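Local structure of Polyphosphate:AMP phosphotransferase (Pseudomonas aeruginosa PAO1, 3CZP) at residues 91-96 and 111-116; 130-135 and 200-205; 151-156 and 190-195. The protein transfers phosphate from inorganic polyphosphate to AMP to make ADP, and less efficiently to GMP, as a magnesium-dependent homodimer. All blocks are in the same frame, centred on the assembly; numbering follows the deposited sequence.

Contact 1 (91-96 and 111-116). With ACT (acetate ion), chain F.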
loop_
_atom_site.group_PDB
_atom_site.type_symbol
_atom_site.label_atom_id
_atom_site.label_comp_id
_atom_site.label_asym_id
_atom_site.label_seq_id
_atom_site.Cartn_x
_atom_site.Cartn_y
_atom_site.Cartn_z
ATOM N N TRP A 91 -8.867 -7.346 -7.310
ATOM C CA TRP A 91 -8.111 -6.533 -6.360
ATOM C C TRP A 91 -6.604 -6.652 -6.550
ATOM O O TRP A 91 -5.881 -5.675 -6.487
ATOM C CB TRP A 91 -8.524 -6.947 -4.948
ATOM C CG TRP A 91 -7.901 -6.137 -3.846
ATOM C CD1 TRP A 91 -8.364 -4.942 -3.318
ATOM C CD2 TRP A 91 -6.747 -6.488 -3.099
ATOM N NE1 TRP A 91 -7.523 -4.531 -2.317
ATOM C CE2 TRP A 91 -6.532 -5.465 -2.154
ATOM C CE3 TRP A 91 -5.925 -7.603 -3.075
ATOM C CZ2 TRP A 91 -5.487 -5.518 -1.233
ATOM C CZ3 TRP A 91 -4.880 -7.645 -2.194
ATOM C CH2 TRP A 91 -4.661 -6.622 -1.281
ATOM N N ARG A 92 -6.116 -7.862 -6.722
ATOM C CA ARG A 92 -4.701 -8.072 -6.818
ATOM C C ARG A 92 -4.065 -7.430 -8.027
ATOM O O ARG A 92 -2.850 -7.133 -8.015
ATOM C CB ARG A 92 -4.413 -9.539 -6.900
ATOM C CG ARG A 92 -4.877 -10.163 -8.145
ATOM C CD ARG A 92 -4.585 -11.677 -8.101
ATOM N NE ARG A 92 -5.614 -12.303 -7.287
ATOM C CZ ARG A 92 -5.748 -13.611 -7.114
ATOM N NH1 ARG A 92 -4.907 -14.469 -7.690
ATOM N NH2 ARG A 92 -6.762 -14.058 -6.398
ATOM N N PHE A 93 -4.829 -7.285 -9.116
ATOM C CA PHE A 93 -4.321 -6.554 -10.274
ATOM C C PHE A 93 -4.312 -5.053 -9.995
ATOM O O PHE A 93 -3.342 -4.307 -10.301
ATOM C CB PHE A 93 -5.189 -6.859 -11.495
ATOM C CG PHE A 93 -5.206 -8.308 -11.854
ATOM C CD1 PHE A 93 -4.020 -8.970 -12.128
ATOM C CD2 PHE A 93 -6.379 -9.004 -11.924
ATOM C CE1 PHE A 93 -4.011 -10.291 -12.430
ATOM C CE2 PHE A 93 -6.360 -10.356 -12.250
ATOM C CZ PHE A 93 -5.159 -10.974 -12.490
ATOM N N TRP A 94 -5.371 -4.559 -9.408
ATOM C CA TRP A 94 -5.417 -3.096 -9.057
ATOM C C TRP A 94 -4.247 -2.705 -8.161
ATOM O O TRP A 94 -3.619 -1.641 -8.334
ATOM C CB TRP A 94 -6.730 -2.743 -8.315
ATOM C CG TRP A 94 -7.986 -2.659 -9.186
ATOM C CD1 TRP A 94 -8.881 -3.645 -9.420
ATOM C CD2 TRP A 94 -8.426 -1.527 -9.939
ATOM N NE1 TRP A 94 -9.866 -3.192 -10.288
ATOM C CE2 TRP A 94 -9.589 -1.900 -10.634
ATOM C CE3 TRP A 94 -7.919 -0.255 -10.129
ATOM C CZ2 TRP A 94 -10.306 -1.009 -11.454
ATOM C CZ3 TRP A 94 -8.646 0.635 -10.953
ATOM C CH2 TRP A 94 -9.814 0.240 -11.591
ATOM N N ARG A 95 -3.911 -3.595 -7.233
ATOM C CA ARG A 95 -2.858 -3.383 -6.285
ATOM C C ARG A 95 -1.503 -3.157 -6.971
ATOM O O ARG A 95 -0.642 -2.397 -6.446
ATOM C CB ARG A 95 -2.795 -4.536 -5.257
ATOM C CG ARG A 95 -1.580 -4.474 -4.409
ATOM C CD ARG A 95 -1.659 -4.978 -3.041
ATOM N NE ARG A 95 -1.407 -6.389 -2.969
ATOM C CZ ARG A 95 -1.134 -7.032 -1.845
ATOM N NH1 ARG A 95 -0.996 -6.404 -0.691
ATOM N NH2 ARG A 95 -0.945 -8.326 -1.890
ATOM N N ARG A 96 -1.290 -3.788 -8.131
ATOM C CA ARG A 96 0.013 -3.702 -8.837
ATOM C C ARG A 96 0.029 -2.826 -10.058
ATOM O O ARG A 96 1.037 -2.796 -10.785
ATOM C CB ARG A 96 0.526 -5.084 -9.279
ATOM C CG ARG A 96 0.635 -6.141 -8.208
ATOM C CD ARG A 96 1.387 -5.654 -7.025
ATOM N NE ARG A 96 1.397 -6.715 -5.999
ATOM C CZ ARG A 96 1.835 -6.584 -4.728
ATOM N NH1 ARG A 96 2.299 -5.410 -4.258
ATOM N NH2 ARG A 96 1.837 -7.662 -3.915
ATOM N N TYR A 111 -5.845 -12.940 -18.498
ATOM C CA TYR A 111 -5.916 -13.883 -19.612
ATOM C C TYR A 111 -5.365 -15.258 -19.329
ATOM O O TYR A 111 -6.011 -16.255 -19.655
ATOM C CB TYR A 111 -5.240 -13.290 -20.830
ATOM C CG TYR A 111 -5.919 -12.051 -21.295
ATOM C CD1 TYR A 111 -7.229 -12.103 -21.775
ATOM C CD2 TYR A 111 -5.306 -10.837 -21.234
ATOM C CE1 TYR A 111 -7.891 -10.983 -22.194
ATOM C CE2 TYR A 111 -5.962 -9.704 -21.639
ATOM C CZ TYR A 111 -7.263 -9.792 -22.169
ATOM O OH TYR A 111 -7.946 -8.641 -22.595
ATOM N N SER A 112 -4.199 -15.334 -18.705
ATOM C CA SER A 112 -3.627 -16.612 -18.290
ATOM C C SER A 112 -4.604 -17.293 -17.355
ATOM O O SER A 112 -4.866 -18.463 -17.474
ATOM C CB SER A 112 -2.278 -16.454 -17.580
ATOM O OG SER A 112 -1.498 -15.432 -18.169
ATOM N N GLN A 113 -5.138 -16.548 -16.398
ATOM C CA GLN A 113 -6.104 -17.108 -15.475
ATOM C C GLN A 113 -7.315 -17.738 -16.172
ATOM O O GLN A 113 -7.585 -18.934 -15.956
ATOM C CB GLN A 113 -6.549 -16.042 -14.472
ATOM C CG GLN A 113 -5.426 -15.566 -13.497
ATOM C CD GLN A 113 -5.977 -14.701 -12.387
ATOM O OE1 GLN A 113 -6.954 -13.977 -12.588
ATOM N NE2 GLN A 113 -5.327 -14.737 -11.216
HETATM N N MSE A 114 -8.022 -16.973 -17.018
HETATM C CA MSE A 114 -9.229 -17.491 -17.730
HETATM C C MSE A 114 -8.959 -18.637 -18.759
HETATM O O MSE A 114 -9.722 -19.585 -18.838
HETATM C CB MSE A 114 -10.018 -16.321 -18.344
HETATM C CG MSE A 114 -9.531 -15.816 -19.637
HETATM SE SE MSE A 114 -10.478 -14.283 -20.327
HETATM C CE MSE A 114 -10.004 -12.858 -18.988
ATOM N N LEU A 115 -7.827 -18.583 -19.480
ATOM C CA LEU A 115 -7.451 -19.622 -20.437
ATOM C C LEU A 115 -7.081 -20.882 -19.717
ATOM O O LEU A 115 -7.521 -21.964 -20.080
ATOM C CB LEU A 115 -6.278 -19.163 -21.327
ATOM C CG LEU A 115 -6.705 -18.115 -22.341
ATOM C CD1 LEU A 115 -5.467 -17.508 -23.012
ATOM C CD2 LEU A 115 -7.658 -18.717 -23.393
ATOM N N TYR A 116 -6.263 -20.763 -18.679
ATOM C CA TYR A 116 -5.912 -21.959 -17.891
ATOM C C TYR A 116 -7.170 -22.605 -17.304
ATOM O O TYR A 116 -7.357 -23.824 -17.387
ATOM C CB TYR A 116 -4.889 -21.585 -16.832
ATOM C CG TYR A 116 -4.640 -22.659 -15.802
ATOM C CD1 TYR A 116 -3.811 -23.766 -16.079
ATOM C CD2 TYR A 116 -5.268 -22.597 -14.539
ATOM C CE1 TYR A 116 -3.600 -24.765 -15.105
ATOM C CE2 TYR A 116 -5.077 -23.596 -13.570
ATOM C CZ TYR A 116 -4.244 -24.668 -13.855
ATOM O OH TYR A 116 -4.035 -25.616 -12.878
HETATM C C ACT F . 3.035 -6.236 -0.261
HETATM O O ACT F . 3.321 -6.387 -1.453
HETATM O OXT ACT F . 3.074 -7.285 0.398
HETATM C CH3 ACT F . 2.669 -4.913 0.325
#

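Contact 2 (130-135 and 200-205)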
loop_
_atom_site.group_PDB
_atom_site.type_symbol
_atom_site.label_atom_id
_atom_site.label_comp_id
_atom_site.label_asym_id
_atom_site.label_seq_id
_atom_site.Cartn_x
_atom_site.Cartn_y
_atom_site.Cartn_z
ATOM N N GLN A 130 -17.900 -14.550 -19.601
ATOM C CA GLN A 130 -18.072 -13.478 -18.610
ATOM C C GLN A 130 -16.749 -12.825 -18.272
ATOM O O GLN A 130 -16.706 -11.632 -18.199
ATOM C CB GLN A 130 -18.780 -13.979 -17.361
ATOM C CG GLN A 130 -20.272 -14.312 -17.672
ATOM C CD GLN A 130 -20.948 -15.064 -16.574
ATOM O OE1 GLN A 130 -20.616 -14.883 -15.414
ATOM N NE2 GLN A 130 -21.924 -15.897 -16.927
ATOM N N ALA A 131 -15.711 -13.643 -18.071
ATOM C CA ALA A 131 -14.354 -13.243 -17.841
ATOM C C ALA A 131 -13.830 -12.441 -18.999
ATOM O O ALA A 131 -13.145 -11.432 -18.814
ATOM C CB ALA A 131 -13.450 -14.487 -17.597
ATOM N N ILE A 132 -14.157 -12.880 -20.202
ATOM C CA ILE A 132 -13.774 -12.145 -21.384
ATOM C C ILE A 132 -14.352 -10.768 -21.334
ATOM O O ILE A 132 -13.614 -9.799 -21.525
ATOM C CB ILE A 132 -14.174 -12.838 -22.731
ATOM C CG1 ILE A 132 -13.358 -14.114 -22.908
ATOM C CG2 ILE A 132 -13.914 -11.889 -23.900
ATOM C CD1 ILE A 132 -13.769 -14.998 -24.117
ATOM N N ASP A 133 -15.664 -10.661 -21.132
ATOM C CA ASP A 133 -16.320 -9.334 -21.122
ATOM C C ASP A 133 -15.792 -8.437 -19.989
ATOM O O ASP A 133 -15.602 -7.223 -20.179
ATOM C CB ASP A 133 -17.836 -9.457 -20.977
ATOM C CG ASP A 133 -18.518 -10.098 -22.177
ATOM O OD1 ASP A 133 -17.935 -10.170 -23.305
ATOM O OD2 ASP A 133 -19.665 -10.577 -21.964
ATOM N N ALA A 134 -15.576 -9.005 -18.815
ATOM C CA ALA A 134 -14.971 -8.254 -17.664
ATOM C C ALA A 134 -13.581 -7.666 -17.990
ATOM O O ALA A 134 -13.255 -6.578 -17.537
ATOM C CB ALA A 134 -14.900 -9.158 -16.344
ATOM N N ALA A 135 -12.803 -8.377 -18.788
ATOM C CA ALA A 135 -11.507 -7.945 -19.196
ATOM C C ALA A 135 -11.675 -6.769 -20.156
ATOM O O ALA A 135 -11.014 -5.720 -19.990
ATOM C CB ALA A 135 -10.732 -9.096 -19.874
ATOM N N LEU A 200 -8.926 -13.413 -27.923
ATOM C CA LEU A 200 -8.256 -12.387 -28.701
ATOM C C LEU A 200 -9.203 -11.593 -29.629
ATOM O O LEU A 200 -9.162 -10.371 -29.658
ATOM C CB LEU A 200 -7.058 -12.999 -29.493
ATOM C CG LEU A 200 -5.704 -12.896 -28.739
ATOM C CD1 LEU A 200 -5.724 -13.549 -27.323
ATOM C CD2 LEU A 200 -4.614 -13.495 -29.614
ATOM N N ARG A 201 -10.109 -12.266 -30.321
ATOM C CA ARG A 201 -11.079 -11.586 -31.146
ATOM C C ARG A 201 -11.908 -10.580 -30.361
ATOM O O ARG A 201 -12.196 -9.448 -30.838
ATOM C CB ARG A 201 -11.964 -12.640 -31.843
ATOM C CG ARG A 201 -13.256 -12.132 -32.531
ATOM C CD ARG A 201 -12.966 -11.257 -33.772
ATOM N NE ARG A 201 -14.234 -10.784 -34.322
ATOM C CZ ARG A 201 -14.940 -11.421 -35.238
ATOM N NH1 ARG A 201 -16.100 -10.889 -35.643
ATOM N NH2 ARG A 201 -14.490 -12.593 -35.723
ATOM N N ARG A 202 -12.328 -10.985 -29.169
ATOM C CA ARG A 202 -13.241 -10.200 -28.363
ATOM C C ARG A 202 -12.591 -9.026 -27.609
ATOM O O ARG A 202 -13.262 -8.074 -27.222
ATOM C CB ARG A 202 -13.988 -11.137 -27.390
ATOM C CG ARG A 202 -14.769 -12.193 -28.118
ATOM C CD ARG A 202 -15.715 -12.956 -27.266
ATOM N NE ARG A 202 -16.382 -14.022 -28.017
ATOM C CZ ARG A 202 -17.273 -14.849 -27.499
ATOM N NH1 ARG A 202 -17.815 -15.792 -28.274
ATOM N NH2 ARG A 202 -17.633 -14.747 -26.227
ATOM N N THR A 203 -11.289 -9.106 -27.393
ATOM C CA THR A 203 -10.588 -8.139 -26.557
ATOM C C THR A 203 -9.542 -7.349 -27.306
ATOM O O THR A 203 -8.827 -6.531 -26.701
ATOM C CB THR A 203 -9.957 -8.826 -25.337
ATOM O OG1 THR A 203 -9.005 -9.777 -25.797
ATOM C CG2 THR A 203 -11.065 -9.481 -24.459
ATOM N N SER A 204 -9.426 -7.576 -28.594
ATOM C CA SER A 204 -8.573 -6.737 -29.415
ATOM C C SER A 204 -9.376 -5.514 -29.853
ATOM O O SER A 204 -10.302 -5.628 -30.586
ATOM C CB SER A 204 -8.038 -7.489 -30.631
ATOM O OG SER A 204 -6.865 -6.794 -31.091
ATOM N N ARG A 205 -8.986 -4.343 -29.397
ATOM C CA ARG A 205 -9.696 -3.091 -29.640
ATOM C C ARG A 205 -8.724 -2.112 -30.240
ATOM O O ARG A 205 -7.489 -2.290 -30.139
ATOM C CB ARG A 205 -10.233 -2.509 -28.329
ATOM C CG ARG A 205 -11.295 -3.310 -27.710
ATOM C CD ARG A 205 -12.564 -3.057 -28.460
ATOM N NE ARG A 205 -13.679 -3.805 -27.915
ATOM C CZ ARG A 205 -13.978 -5.052 -28.228
ATOM N NH1 ARG A 205 -13.261 -5.694 -29.117
ATOM N NH2 ARG A 205 -15.039 -5.616 -27.686
HETATM O O HOH W 1 -17.631 -12.665 -24.015
#

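Contact 3 (151-156 and 190-195)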
loop_
_atom_site.group_PDB
_atom_site.type_symbol
_atom_site.label_atom_id
_atom_site.label_comp_id
_atom_site.label_asym_id
_atom_site.label_seq_id
_atom_site.Cartn_x
_atom_site.Cartn_y
_atom_site.Cartn_z
ATOM N N LYS A 151 -0.834 -5.544 -25.511
ATOM C CA LYS A 151 -1.005 -6.982 -25.248
ATOM C C LYS A 151 -0.267 -7.835 -26.326
ATOM O O LYS A 151 -0.563 -7.757 -27.512
ATOM C CB LYS A 151 -2.479 -7.358 -25.189
ATOM C CG LYS A 151 -3.329 -6.436 -24.334
ATOM C CD LYS A 151 -4.699 -6.939 -24.233
ATOM C CE LYS A 151 -5.659 -6.154 -25.119
ATOM N NZ LYS A 151 -6.860 -6.827 -24.988
ATOM N N PHE A 152 0.651 -8.682 -25.885
ATOM C CA PHE A 152 1.432 -9.461 -26.796
ATOM C C PHE A 152 1.128 -10.905 -26.577
ATOM O O PHE A 152 1.205 -11.423 -25.444
ATOM C CB PHE A 152 2.945 -9.197 -26.662
ATOM C CG PHE A 152 3.361 -7.830 -27.029
ATOM C CD1 PHE A 152 3.527 -7.450 -28.353
ATOM C CD2 PHE A 152 3.642 -6.896 -26.035
ATOM C CE1 PHE A 152 3.935 -6.152 -28.654
ATOM C CE2 PHE A 152 4.092 -5.617 -26.341
ATOM C CZ PHE A 152 4.212 -5.241 -27.617
ATOM N N TRP A 153 0.796 -11.553 -27.677
ATOM C CA TRP A 153 0.638 -12.982 -27.744
ATOM C C TRP A 153 1.785 -13.592 -28.551
ATOM O O TRP A 153 1.860 -13.444 -29.762
ATOM C CB TRP A 153 -0.716 -13.331 -28.394
ATOM C CG TRP A 153 -0.933 -14.833 -28.593
ATOM C CD1 TRP A 153 -0.361 -15.614 -29.524
ATOM C CD2 TRP A 153 -1.783 -15.677 -27.832
ATOM N NE1 TRP A 153 -0.761 -16.919 -29.374
ATOM C CE2 TRP A 153 -1.653 -16.973 -28.342
ATOM C CE3 TRP A 153 -2.636 -15.467 -26.749
ATOM C CZ2 TRP A 153 -2.388 -18.030 -27.856
ATOM C CZ3 TRP A 153 -3.346 -16.547 -26.251
ATOM C CH2 TRP A 153 -3.222 -17.785 -26.797
ATOM N N PHE A 154 2.673 -14.275 -27.845
ATOM C CA PHE A 154 3.805 -14.981 -28.397
ATOM C C PHE A 154 3.350 -16.338 -28.917
ATOM O O PHE A 154 2.820 -17.165 -28.140
ATOM C CB PHE A 154 4.878 -15.163 -27.314
ATOM C CG PHE A 154 5.545 -13.869 -26.918
ATOM C CD1 PHE A 154 6.790 -13.522 -27.427
ATOM C CD2 PHE A 154 4.886 -12.944 -26.108
ATOM C CE1 PHE A 154 7.365 -12.301 -27.119
ATOM C CE2 PHE A 154 5.499 -11.728 -25.759
ATOM C CZ PHE A 154 6.713 -11.416 -26.262
ATOM N N HIS A 155 3.519 -16.562 -30.219
ATOM C CA HIS A 155 2.937 -17.715 -30.863
ATOM C C HIS A 155 3.955 -18.736 -31.365
ATOM O O HIS A 155 5.001 -18.370 -31.873
ATOM C CB HIS A 155 2.128 -17.284 -32.079
ATOM C CG HIS A 155 1.227 -18.355 -32.571
ATOM N ND1 HIS A 155 0.279 -18.951 -31.767
ATOM C CD2 HIS A 155 1.156 -18.982 -33.769
ATOM C CE1 HIS A 155 -0.362 -19.870 -32.462
ATOM N NE2 HIS A 155 0.160 -19.913 -33.676
ATOM N N LEU A 156 3.569 -20.018 -31.299
ATOM C CA LEU A 156 4.187 -21.059 -32.092
ATOM C C LEU A 156 3.069 -21.887 -32.646
ATOM O O LEU A 156 2.008 -21.998 -32.044
ATOM C CB LEU A 156 5.117 -21.952 -31.260
ATOM C CG LEU A 156 6.384 -21.403 -30.583
ATOM C CD1 LEU A 156 6.962 -22.479 -29.624
ATOM C CD2 LEU A 156 7.406 -20.914 -31.617
ATOM N N ASP A 190 -4.136 -27.546 -28.763
ATOM C CA ASP A 190 -5.329 -27.378 -29.578
ATOM C C ASP A 190 -6.400 -26.584 -28.833
ATOM O O ASP A 190 -7.043 -25.719 -29.420
ATOM C CB ASP A 190 -5.877 -28.740 -30.020
ATOM C CG ASP A 190 -4.951 -29.451 -31.010
ATOM O OD1 ASP A 190 -3.885 -28.903 -31.382
ATOM O OD2 ASP A 190 -5.274 -30.590 -31.384
ATOM N N ARG A 191 -6.591 -26.856 -27.558
ATOM C CA ARG A 191 -7.644 -26.162 -26.821
ATOM C C ARG A 191 -7.247 -24.781 -26.434
ATOM O O ARG A 191 -8.062 -23.871 -26.495
ATOM C CB ARG A 191 -8.103 -26.954 -25.586
ATOM C CG ARG A 191 -8.659 -28.299 -25.974
ATOM C CD ARG A 191 -9.076 -29.099 -24.758
ATOM N NE ARG A 191 -10.132 -28.379 -24.054
ATOM C CZ ARG A 191 -10.381 -28.455 -22.753
ATOM N NH1 ARG A 191 -11.392 -27.746 -22.217
ATOM N NH2 ARG A 191 -9.607 -29.233 -21.994
ATOM N N PHE A 192 -5.982 -24.612 -26.051
ATOM C CA PHE A 192 -5.454 -23.321 -25.722
ATOM C C PHE A 192 -5.620 -22.307 -26.871
ATOM O O PHE A 192 -5.999 -21.124 -26.640
ATOM C CB PHE A 192 -3.982 -23.446 -25.404
ATOM C CG PHE A 192 -3.446 -22.291 -24.640
ATOM C CD1 PHE A 192 -3.653 -22.212 -23.275
ATOM C CD2 PHE A 192 -2.755 -21.255 -25.301
ATOM C CE1 PHE A 192 -3.155 -21.148 -22.565
ATOM C CE2 PHE A 192 -2.254 -20.199 -24.610
ATOM C CZ PHE A 192 -2.439 -20.134 -23.226
ATOM N N VAL A 193 -5.313 -22.762 -28.078
ATOM C CA VAL A 193 -5.366 -21.880 -29.228
ATOM C C VAL A 193 -6.810 -21.669 -29.668
ATOM O O VAL A 193 -7.130 -20.612 -30.179
ATOM C CB VAL A 193 -4.469 -22.311 -30.417
ATOM C CG1 VAL A 193 -2.937 -22.085 -30.084
ATOM C CG2 VAL A 193 -4.789 -23.719 -30.888
ATOM N N HIS A 194 -7.676 -22.660 -29.479
ATOM C CA HIS A 194 -9.134 -22.519 -29.736
ATOM C C HIS A 194 -9.754 -21.434 -28.874
ATOM O O HIS A 194 -10.404 -20.486 -29.349
ATOM C CB HIS A 194 -9.834 -23.880 -29.538
ATOM C CG HIS A 194 -11.323 -23.807 -29.474
ATOM N ND1 HIS A 194 -12.116 -23.721 -30.594
ATOM C CD2 HIS A 194 -12.166 -23.840 -28.412
ATOM C CE1 HIS A 194 -13.390 -23.698 -30.225
ATOM N NE2 HIS A 194 -13.445 -23.794 -28.904
ATOM N N TYR A 195 -9.504 -21.516 -27.579
ATOM C CA TYR A 195 -9.983 -20.476 -26.679
ATOM C C TYR A 195 -9.227 -19.142 -26.847
ATOM O O TYR A 195 -9.847 -18.071 -26.748
ATOM C CB TYR A 195 -9.969 -20.955 -25.219
ATOM C CG TYR A 195 -10.988 -22.026 -24.973
ATOM C CD1 TYR A 195 -12.354 -21.753 -25.145
ATOM C CD2 TYR A 195 -10.610 -23.316 -24.579
ATOM C CE1 TYR A 195 -13.321 -22.750 -24.942
ATOM C CE2 TYR A 195 -11.564 -24.296 -24.387
ATOM C CZ TYR A 195 -12.895 -24.002 -24.545
ATOM O OH TYR A 195 -13.816 -24.953 -24.350
#

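Contact 1 (91-96 and 111-116)
Phe93 and Gln113 mark the nearest approach of two segments whose backbones stay well apart. Their CA atoms are 11.9 Å from each other. Residues 91-96 form a short helix, and 111-116 lie inside helix 110-119. The gap is bridged by side chains alone. Gln113, extended beyond CG, and Phe93 reach toward each other and share the gap. The amide oxygen sits at the edge of the Phe93 ring, in the ring plane, with Gln113 OE1 3.5 Å from Phe93 CZ. The amide is turned 66° from the ring. The amide nitrogen faces Arg92, with Gln113 NE2 3.6 Å from Arg92 NH1. Both are N-H donors, and no hydrogen bond joins them. Arg92 also rests on the phenyl ring: its CG lies 4.1 Å above the plane, over the centre. Phe93 is packed further by edge-to-face pairs with Phe77 and Trp110.

Beyond Gln113's reach, Arg95 lays its guanidinium over Trp91, whose CH2 is 3.5 Å above the guanidinium plane. Arg95 NH2 forms salt bridges with Glu84 and with Glu83 of the second subunit. Arg96 holds one oxygen of an acetate, probably from the crystallisation liquor, at the edge of its guanidinium. Both NH1 and NH2 of Arg96 bond to acetate O, at 3.1 Å each.

The amide oxygen at the ring edge and van der Waals packing thus make the contact; the approach of NH1 to NE2 adds no bond. Arg95 pairs with glutamates across the dimer interface, consistent with the proposed dimerisation role of the N-terminal PPK2 domain.

Contact 2 (130-135 and 200-205)
Ile132 and Arg202 lie where helix 125-144 passes the C-terminal end of helix 186-203, with their CA atoms 7.3 Å apart; Ser204 is the first residue to leave the helical conformation. Ile132 is the main apolar group. Its CG2, anti to the backbone N, is the branch that touches both partners. Ile132 CG2 is 3.6 Å from Arg202 CB and 3.8 Å from Thr203 CG2. The isoleucine lies roughly perpendicular to both side chains.

The Arg202 chain runs extended from CG to NE and carries its charged end past the isoleucine. There a water links the helices. It donates to Asp133 OD1 at 2.6 Å and accepts from Arg202 NH2 at 3.0 Å. The water bridges two groups whose charged atoms are not in contact: Asp133 OD1 and Arg202 NH2 are 5.4 Å apart. Thr203 turns its hydroxyl elsewhere: OG1 is bonded to Val199 O and Trp210 NE1.

Helix 125-144 leads into strand 148-155, and helix 186-203 leads into strand 210-214. The two helices belong to a domain built on a parallel sheet of strand order 2-3-1-4-5, as in P-loop kinases.

Contact 3 (151-156 and 190-195)
Two residues along the strand from Trp153, which packs on Phe192, Lys151 NZ is gripped by three groups. It forms a salt bridge with Glu139 OE1 and hydrogen bonds with Tyr111 OH and Thr203 O. Trp153 leaves the same face of the strand and reaches helix 186-203. Its CG is anti to the backbone N (chi1 176°), and the far end of the indole makes the contact. Trp153 CH2 is 3.4 Å from Phe192 CE2. The rings meet obliquely, with their planes 34° apart and the six-membered ring of Trp153 centred 5.6 Å from the Phe192 ring. The indole and the phenyl pass alongside, pointing oppositely.

Strands 148-155 and 210-214 are parallel neighbours, and helix 186-203 lies in the connection between them. The contact is thus inside a beta-alpha-beta crossover of the P-loop NTPase fold.

Trp153 NE1 gives a weak hydrogen bond to His155 ND1, 3.3 Å long with an angle of 161° at the hydrogen. His155 NE2 is bonded to Glu8 OE2, so both imidazole nitrogens have partners. Phe4 stacks on Trp153 and on His155. Val193 CG1 approaches the imidazole at its edge, 4.1 Å from His155 CE1.

Contacts 2 and 3 are buried and share helix 186-203. Contact 2 packs its C-terminal end against a second helix, and contact 3 packs its middle against the sheet. Contact 1 is only partly buried and lies nearer the dimer interface. Their chemistry follows this placing. Contact 3 is aromatic, contact 2 is aliphatic with a water bridge between opposite charges at its margin, and contact 1 is an amide between a ring and an arginine. Helix 110-119 ties them together: Met114 packs on Ile132 of contact 2, and Leu115 packs on Trp153 and Phe192 of contact 3. The Lys151 amine joins all three contacts.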